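Local coordinates for protein membrane-bound lytic murein transglycosylase A (Burkholderia pseudomallei, PDB 6QK4) that probably cleaves the beta-1,4 linkage between N-acetylmuramic acid and N-acetylglucosamine in peptidoglycan, forming a 1,6-anhydro bond in the muramic acid product, at residues Y123-W128 with I162-L167; R174-L177 with T181-R184. One frame throughout, in Å; residues are numbered along the deposited sequence.

Contact 1 (Y123-W128 with I162-L167)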
ATOM      1  N   TYR A 123      18.701  -6.277 -15.298  1.00 35.39           N
ATOM      2  CA  TYR A 123      19.048  -5.532 -14.087  1.00 36.85           C
ATOM      3  C   TYR A 123      18.784  -6.416 -12.882  1.00 31.97           C
ATOM      4  O   TYR A 123      17.635  -6.747 -12.626  1.00 32.80           O
ATOM      5  CB  TYR A 123      18.210  -4.252 -13.992  1.00 37.77           C
ATOM      6  CG  TYR A 123      18.314  -3.453 -15.257  1.00 35.97           C
ATOM      7  CD1 TYR A 123      19.384  -2.615 -15.460  1.00 37.30           C
ATOM      8  CD2 TYR A 123      17.356  -3.558 -16.259  1.00 36.87           C
ATOM      9  CE1 TYR A 123      19.493  -1.877 -16.617  1.00 39.50           C
ATOM     10  CE2 TYR A 123      17.486  -2.841 -17.457  1.00 38.54           C
ATOM     11  CZ  TYR A 123      18.531  -1.999 -17.603  1.00 40.12           C
ATOM     12  OH  TYR A 123      18.640  -1.257 -18.771  1.00 44.46           O
ATOM     13  N   ALA A 124      19.826  -6.762 -12.127  1.00 31.55           N
ATOM     14  CA  ALA A 124      19.686  -7.787 -11.091  1.00 32.26           C
ATOM     15  C   ALA A 124      19.162  -7.227  -9.775  1.00 29.49           C
ATOM     16  O   ALA A 124      19.527  -6.118  -9.380  1.00 33.67           O
ATOM     17  CB  ALA A 124      21.037  -8.445 -10.803  1.00 32.75           C
ATOM     18  N   LEU A 125      18.338  -8.016  -9.094  1.00 30.71           N
ATOM     19  CA  LEU A 125      18.175  -7.924  -7.647  1.00 31.58           C
ATOM     20  C   LEU A 125      19.163  -8.899  -6.995  1.00 34.09           C
ATOM     21  O   LEU A 125      19.385 -10.000  -7.500  1.00 36.19           O
ATOM     22  CB  LEU A 125      16.733  -8.259  -7.230  1.00 29.37           C
ATOM     23  CG  LEU A 125      15.625  -7.532  -8.002  1.00 29.25           C
ATOM     24  CD1 LEU A 125      14.209  -7.936  -7.447  1.00 28.92           C
ATOM     25  CD2 LEU A 125      15.852  -6.032  -7.936  1.00 27.24           C
ATOM     26  N   TYR A 126      19.731  -8.518  -5.849  1.00 32.47           N
ATOM     27  CA  TYR A 126      20.786  -9.317  -5.212  1.00 33.40           C
ATOM     28  C   TYR A 126      20.406  -9.838  -3.838  1.00 36.82           C
ATOM     29  O   TYR A 126      19.768  -9.121  -3.053  1.00 33.83           O
ATOM     30  CB  TYR A 126      22.047  -8.485  -5.053  1.00 32.35           C
ATOM     31  CG  TYR A 126      22.622  -8.052  -6.342  1.00 33.28           C
ATOM     32  CD1 TYR A 126      23.575  -8.851  -7.004  1.00 37.07           C
ATOM     33  CD2 TYR A 126      22.270  -6.840  -6.905  1.00 29.89           C
ATOM     34  CE1 TYR A 126      24.130  -8.445  -8.190  1.00 37.34           C
ATOM     35  CE2 TYR A 126      22.824  -6.452  -8.107  1.00 35.38           C
ATOM     36  CZ  TYR A 126      23.741  -7.264  -8.733  1.00 35.72           C
ATOM     37  OH  TYR A 126      24.259  -6.842  -9.939  1.00 37.20           O
ATOM     38  N   ARG A 127      20.770 -11.098  -3.553  1.00 35.78           N
ATOM     39  CA  ARG A 127      20.743 -11.596  -2.182  1.00 40.49           C
ATOM     40  C   ARG A 127      21.895 -10.996  -1.381  1.00 42.20           C
ATOM     41  O   ARG A 127      22.835 -10.403  -1.931  1.00 42.75           O
ATOM     42  CB  ARG A 127      20.891 -13.113  -2.121  1.00 46.15           C
ATOM     43  CG  ARG A 127      19.934 -13.877  -2.961  1.00 53.34           C
ATOM     44  CD  ARG A 127      20.234 -15.386  -2.891  1.00 61.23           C
ATOM     45  NE  ARG A 127      20.405 -15.949  -4.230  1.00 66.50           N
ATOM     46  CZ  ARG A 127      19.522 -16.752  -4.831  1.00 68.79           C
ATOM     47  NH1 ARG A 127      18.394 -17.112  -4.216  1.00 67.87           N
ATOM     48  NH2 ARG A 127      19.770 -17.200  -6.056  1.00 70.61           N
ATOM     49  N   TRP A 128      21.838 -11.182  -0.064  1.00 42.15           N
ATOM     50  CA  TRP A 128      22.988 -10.810   0.747  1.00 45.93           C
ATOM     51  C   TRP A 128      24.220 -11.579   0.240  1.00 44.45           C
ATOM     52  O   TRP A 128      24.135 -12.789  -0.005  1.00 45.59           O
ATOM     53  CB  TRP A 128      22.716 -11.096   2.228  1.00 48.09           C
ATOM     54  CG  TRP A 128      23.842 -10.664   3.124  1.00 48.61           C
ATOM     55  CD1 TRP A 128      24.892 -11.437   3.539  1.00 48.45           C
ATOM     56  CD2 TRP A 128      24.047  -9.364   3.699  1.00 48.73           C
ATOM     57  NE1 TRP A 128      25.727 -10.705   4.340  1.00 49.20           N
ATOM     58  CE2 TRP A 128      25.240  -9.429   4.453  1.00 48.90           C
ATOM     59  CE3 TRP A 128      23.343  -8.159   3.654  1.00 49.76           C
ATOM     60  CZ2 TRP A 128      25.738  -8.342   5.167  1.00 48.88           C
ATOM     61  CZ3 TRP A 128      23.835  -7.073   4.361  1.00 51.21           C
ATOM     62  CH2 TRP A 128      25.037  -7.170   5.104  1.00 50.56           C
ATOM     63  N   ILE A 162      15.078   1.588 -12.735  1.00 33.28           N
ATOM     64  CA  ILE A 162      14.326   2.510 -11.874  1.00 31.56           C
ATOM     65  C   ILE A 162      13.326   1.750 -11.009  1.00 30.95           C
ATOM     66  O   ILE A 162      13.216   1.997  -9.801  1.00 29.90           O
ATOM     67  CB  ILE A 162      13.608   3.602 -12.702  1.00 35.50           C
ATOM     68  CG1 ILE A 162      14.582   4.338 -13.631  1.00 40.00           C
ATOM     69  CG2 ILE A 162      12.843   4.574 -11.778  1.00 33.14           C
ATOM     70  CD1 ILE A 162      15.545   5.236 -12.916  1.00 40.51           C
ATOM     71  N   GLU A 163      12.597   0.790 -11.596  1.00 31.22           N
ATOM     72  CA  GLU A 163      11.751  -0.080 -10.780  1.00 29.19           C
ATOM     73  C   GLU A 163      12.548  -0.856  -9.734  1.00 28.72           C
ATOM     74  O   GLU A 163      12.075  -1.036  -8.609  1.00 28.34           O
ATOM     75  CB  GLU A 163      10.971  -1.049 -11.662  1.00 30.43           C
ATOM     76  CG  GLU A 163      10.081  -0.339 -12.658  1.00 36.63           C
ATOM     77  CD  GLU A 163       9.237  -1.267 -13.522  1.00 42.09           C
ATOM     78  OE1 GLU A 163       8.994  -2.418 -13.133  1.00 42.72           O
ATOM     79  OE2 GLU A 163       8.795  -0.808 -14.607  1.00 46.46           O
ATOM     80  N   ALA A 164      13.727  -1.382 -10.102  1.00 30.66           N
ATOM     81  CA  ALA A 164      14.560  -2.087  -9.133  1.00 30.26           C
ATOM     82  C   ALA A 164      14.934  -1.171  -7.972  1.00 31.50           C
ATOM     83  O   ALA A 164      14.886  -1.566  -6.804  1.00 30.79           O
ATOM     84  CB  ALA A 164      15.839  -2.603  -9.826  1.00 30.79           C
ATOM     85  N   PHE A 165      15.323   0.054  -8.296  1.00 27.28           N
ATOM     86  CA  PHE A 165      15.665   1.050  -7.295  1.00 31.31           C
ATOM     87  C   PHE A 165      14.511   1.295  -6.343  1.00 29.25           C
ATOM     88  O   PHE A 165      14.705   1.374  -5.128  1.00 30.85           O
ATOM     89  CB  PHE A 165      16.041   2.338  -8.012  1.00 34.09           C
ATOM     90  CG  PHE A 165      16.504   3.425  -7.115  1.00 34.40           C
ATOM     91  CD1 PHE A 165      15.582   4.298  -6.511  1.00 33.22           C
ATOM     92  CD2 PHE A 165      17.886   3.608  -6.891  1.00 37.31           C
ATOM     93  CE1 PHE A 165      16.017   5.356  -5.688  1.00 34.13           C
ATOM     94  CE2 PHE A 165      18.346   4.688  -6.079  1.00 36.91           C
ATOM     95  CZ  PHE A 165      17.413   5.549  -5.492  1.00 34.67           C
ATOM     96  N   PHE A 166      13.302   1.477  -6.874  1.00 27.67           N
ATOM     97  CA  PHE A 166      12.178   1.736  -5.963  1.00 25.77           C
ATOM     98  C   PHE A 166      11.677   0.505  -5.254  1.00 26.83           C
ATOM     99  O   PHE A 166      11.090   0.633  -4.175  1.00 29.38           O
ATOM    100  CB  PHE A 166      11.047   2.444  -6.718  1.00 26.33           C
ATOM    101  CG  PHE A 166      11.386   3.896  -6.962  1.00 31.87           C
ATOM    102  CD1 PHE A 166      11.517   4.769  -5.883  1.00 35.96           C
ATOM    103  CD2 PHE A 166      11.689   4.358  -8.222  1.00 28.58           C
ATOM    104  CE1 PHE A 166      11.893   6.077  -6.077  1.00 35.72           C
ATOM    105  CE2 PHE A 166      12.046   5.677  -8.426  1.00 30.71           C
ATOM    106  CZ  PHE A 166      12.161   6.536  -7.363  1.00 36.02           C
ATOM    107  N   LEU A 167      11.966  -0.690  -5.778  1.00 25.62           N
ATOM    108  CA  LEU A 167      11.701  -1.879  -4.988  1.00 25.85           C
ATOM    109  C   LEU A 167      12.624  -1.915  -3.783  1.00 27.39           C
ATOM    110  O   LEU A 167      12.202  -2.303  -2.689  1.00 28.49           O
ATOM    111  CB  LEU A 167      11.872  -3.128  -5.857  1.00 27.95           C
ATOM    112  CG  LEU A 167      11.878  -4.484  -5.185  1.00 26.32           C
ATOM    113  CD1 LEU A 167      10.453  -4.741  -4.733  1.00 25.32           C
ATOM    114  CD2 LEU A 167      12.250  -5.555  -6.141  1.00 28.69           C
TER
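A164 and L167, one turn apart on the helix that 162-167 belongs to, receive the single side chain L125 of strand 123-126. A164 comes first: its CB points at the strand and lies 3.9 Å from L125 CD2. As this methyl is all the side chain there is, the leucine can come close to the helix surface, and the closest pair of CA atoms, L125 CA and A164 CA, is 7.0 Å apart. Three residues on, L167 closes the other side of the leucine fork. Its CG stands anti to the backbone N (chi1 170°), which sends CD2 to within 3.3 Å of L125 CD1, tighter than usual van der Waals packing, while L125 CD2 is 4.1 Å from L167 CD2. The two leucines meet at about a right angle, methyl against methyl. No hydrogen bond crosses between the segments, and the 145 Å² buried in total comes mostly from these three buried residues. Backbone bonds from L125 to L155 and V156 pair its strand with 154-158. F242 of strand 240-244 touches both leucines, and on another flank of helix 161-170, I162 and F166 pack on I218 of helix 215-224.

Contact 2 (R174-L177 with T181-R184)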
ATOM      1  N   ARG A 174       6.765  -8.026  -5.439  1.00 27.62           N
ATOM      2  CA  ARG A 174       6.557  -9.255  -6.186  1.00 31.76           C
ATOM      3  C   ARG A 174       7.110  -9.095  -7.599  1.00 29.12           C
ATOM      4  O   ARG A 174       7.071  -8.011  -8.185  1.00 29.89           O
ATOM      5  CB  ARG A 174       5.065  -9.637  -6.197  1.00 40.00           C
ATOM      6  CG  ARG A 174       4.454  -9.755  -7.541  1.00 45.60           C
ATOM      7  CD  ARG A 174       2.942  -9.758  -7.462  1.00 47.15           C
ATOM      8  NE  ARG A 174       2.403  -9.759  -6.110  1.00 46.95           N
ATOM      9  CZ  ARG A 174       1.154 -10.131  -5.845  1.00 53.67           C
ATOM     10  NH1 ARG A 174       0.364 -10.516  -6.845  1.00 55.47           N
ATOM     11  NH2 ARG A 174       0.689 -10.113  -4.600  1.00 52.53           N
ATOM     12  N   VAL A 175       7.667 -10.175  -8.133  1.00 30.36           N
ATOM     13  CA  VAL A 175       8.260 -10.163  -9.467  1.00 30.54           C
ATOM     14  C   VAL A 175       7.502 -11.172 -10.332  1.00 31.42           C
ATOM     15  O   VAL A 175       7.497 -12.373 -10.034  1.00 34.19           O
ATOM     16  CB  VAL A 175       9.760 -10.503  -9.420  1.00 27.43           C
ATOM     17  CG1 VAL A 175      10.353 -10.388 -10.836  1.00 29.88           C
ATOM     18  CG2 VAL A 175      10.481  -9.530  -8.473  1.00 28.95           C
ATOM     19  N   VAL A 176       6.833 -10.677 -11.367  1.00 35.06           N
ATOM     20  CA  VAL A 176       6.161 -11.550 -12.322  1.00 36.74           C
ATOM     21  C   VAL A 176       7.228 -12.057 -13.280  1.00 35.61           C
ATOM     22  O   VAL A 176       7.853 -11.254 -13.975  1.00 36.37           O
ATOM     23  CB  VAL A 176       5.062 -10.796 -13.074  1.00 41.81           C
ATOM     24  CG1 VAL A 176       4.492 -11.676 -14.158  1.00 46.05           C
ATOM     25  CG2 VAL A 176       3.981 -10.354 -12.091  1.00 40.88           C
ATOM     26  N   LEU A 177       7.471 -13.374 -13.279  1.00 35.90           N
ATOM     27  CA  LEU A 177       8.564 -13.945 -14.073  1.00 39.11           C
ATOM     28  C   LEU A 177       8.081 -14.416 -15.439  1.00 41.79           C
ATOM     29  O   LEU A 177       6.912 -14.774 -15.614  1.00 43.69           O
ATOM     30  CB  LEU A 177       9.218 -15.129 -13.369  1.00 39.40           C
ATOM     31  CG  LEU A 177       9.858 -14.849 -12.011  1.00 41.37           C
ATOM     32  CD1 LEU A 177      10.229 -16.160 -11.320  1.00 43.64           C
ATOM     33  CD2 LEU A 177      11.078 -13.965 -12.174  1.00 42.40           C
ATOM     34  N   THR A 181       5.274 -17.771 -13.627  1.00 57.22           N
ATOM     35  CA  THR A 181       5.228 -17.873 -12.171  1.00 54.09           C
ATOM     36  C   THR A 181       5.509 -16.507 -11.535  1.00 50.04           C
ATOM     37  O   THR A 181       5.833 -15.535 -12.223  1.00 45.57           O
ATOM     38  CB  THR A 181       6.234 -18.922 -11.683  1.00 54.83           C
ATOM     39  OG1 THR A 181       5.946 -19.260 -10.324  1.00 60.76           O
ATOM     40  CG2 THR A 181       7.638 -18.412 -11.761  1.00 49.77           C
ATOM     41  N   VAL A 182       5.362 -16.428 -10.205  1.00 47.37           N
ATOM     42  CA  VAL A 182       5.535 -15.171  -9.471  1.00 45.60           C
ATOM     43  C   VAL A 182       6.514 -15.417  -8.335  1.00 44.15           C
ATOM     44  O   VAL A 182       6.444 -16.444  -7.661  1.00 47.53           O
ATOM     45  CB  VAL A 182       4.188 -14.637  -8.938  1.00 44.48           C
ATOM     46  CG1 VAL A 182       4.397 -13.441  -8.001  1.00 46.38           C
ATOM     47  CG2 VAL A 182       3.325 -14.234 -10.078  1.00 41.26           C
ATOM     48  N   MET A 183       7.457 -14.505  -8.148  1.00 37.22           N
ATOM     49  CA  MET A 183       8.411 -14.613  -7.056  1.00 35.40           C
ATOM     50  C   MET A 183       8.171 -13.472  -6.085  1.00 39.85           C
ATOM     51  O   MET A 183       8.253 -12.306  -6.485  1.00 38.85           O
ATOM     52  CB  MET A 183       9.835 -14.545  -7.599  1.00 37.57           C
ATOM     53  CG  MET A 183      10.845 -14.694  -6.535  1.00 42.09           C
ATOM     54  SD  MET A 183      12.509 -14.344  -7.101  1.00 49.54           S
ATOM     55  CE  MET A 183      13.261 -14.487  -5.543  1.00 52.38           C
ATOM     56  N   ARG A 184       7.899 -13.786  -4.816  1.00 36.58           N
ATOM     57  CA  ARG A 184       7.820 -12.734  -3.799  1.00 38.87           C
ATOM     58  C   ARG A 184       9.196 -12.516  -3.177  1.00 33.17           C
ATOM     59  O   ARG A 184       9.901 -13.470  -2.849  1.00 35.05           O
ATOM     60  CB  ARG A 184       6.788 -13.079  -2.721  1.00 45.52           C
ATOM     61  CG  ARG A 184       5.460 -13.391  -3.347  1.00 54.91           C
ATOM     62  CD  ARG A 184       4.239 -12.791  -2.636  1.00 65.49           C
ATOM     63  NE  ARG A 184       3.031 -12.809  -3.487  1.00 70.54           N
ATOM     64  CZ  ARG A 184       2.558 -13.883  -4.129  1.00 74.03           C
ATOM     65  NH1 ARG A 184       3.157 -15.071  -4.017  1.00 74.55           N
ATOM     66  NH2 ARG A 184       1.466 -13.783  -4.871  1.00 75.45           N
TER
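V175 and M183 face each other as an antiparallel hydrogen-bonded pair, tied in both directions: V175 N gives to M183 O at 2.8 Å, and M183 N returns a nearly straight bond to V175 O. A third backbone bond, L177 N to T181 O, extends the pairing toward the turn. The strand axes stand 4.6 Å apart and run at 159°, close to fully antiparallel.

The tight part lies on the V175 and M183 face, near the turn. L177 lays its branch alongside T181, and CD1 comes within 3.5 Å of T181 CG2, a snug methyl contact. The threonine's chi1 of -165° turns OG1 anti to the backbone N and places CG2 between that N and the carbonyl carbon, where it meets the leucine. L177 CD1 also reaches M183 CB. Strand 154-158 backs this face: V156 touches both L177 and M183, and V158 touches V175.

The other face is looser and partly exposed at V176, V182 and R184. V176 CG2 and V182 CG2 are 4.4 Å apart, only grazing each other, whereas V182 CG1 packs on R174 CG at 3.7 Å. Farther along, R174 and R184 run side by side, their guanidinium planes 82° apart: R184 NH2 lies over one face of the R174 group, toward its rim, while R174 NH2 sits at the edge of R184, 3.7 Å from R184 NE. The like charges probably repel somewhat. Both terminal nitrogens of R174 have hydrogen bonds outside the segments, NH1 to D257 O; its buried NE has none in the model.

Two adjacent antiparallel strands joined by the short connection between L177 and T181 make this a beta hairpin of the MltA specific insert domain.

How the contacts relate
From the N terminus, strand 123-126 enters first, and contact 1 closes a loop of 33 intervening residues, including helix 141-147 and strand 154-158, when helix 161-170 packs back on it. The chain then passes directly from that helix into strand 173-177, and contact 2 closes a much shorter loop of three residues as the hairpin folds back. The contacts are therefore in series, neither nested nor crossed. Their centres lie about 13 Å apart, yet L125 CD1 and V175 CG2 approach to 4.2 Å, so L125, which packs on the helix, also touches the hairpin. Strand 154-158 lies against both contacts, pairing with 123-126 and receiving side chains of the hairpin, all within the MltA specific insert domain.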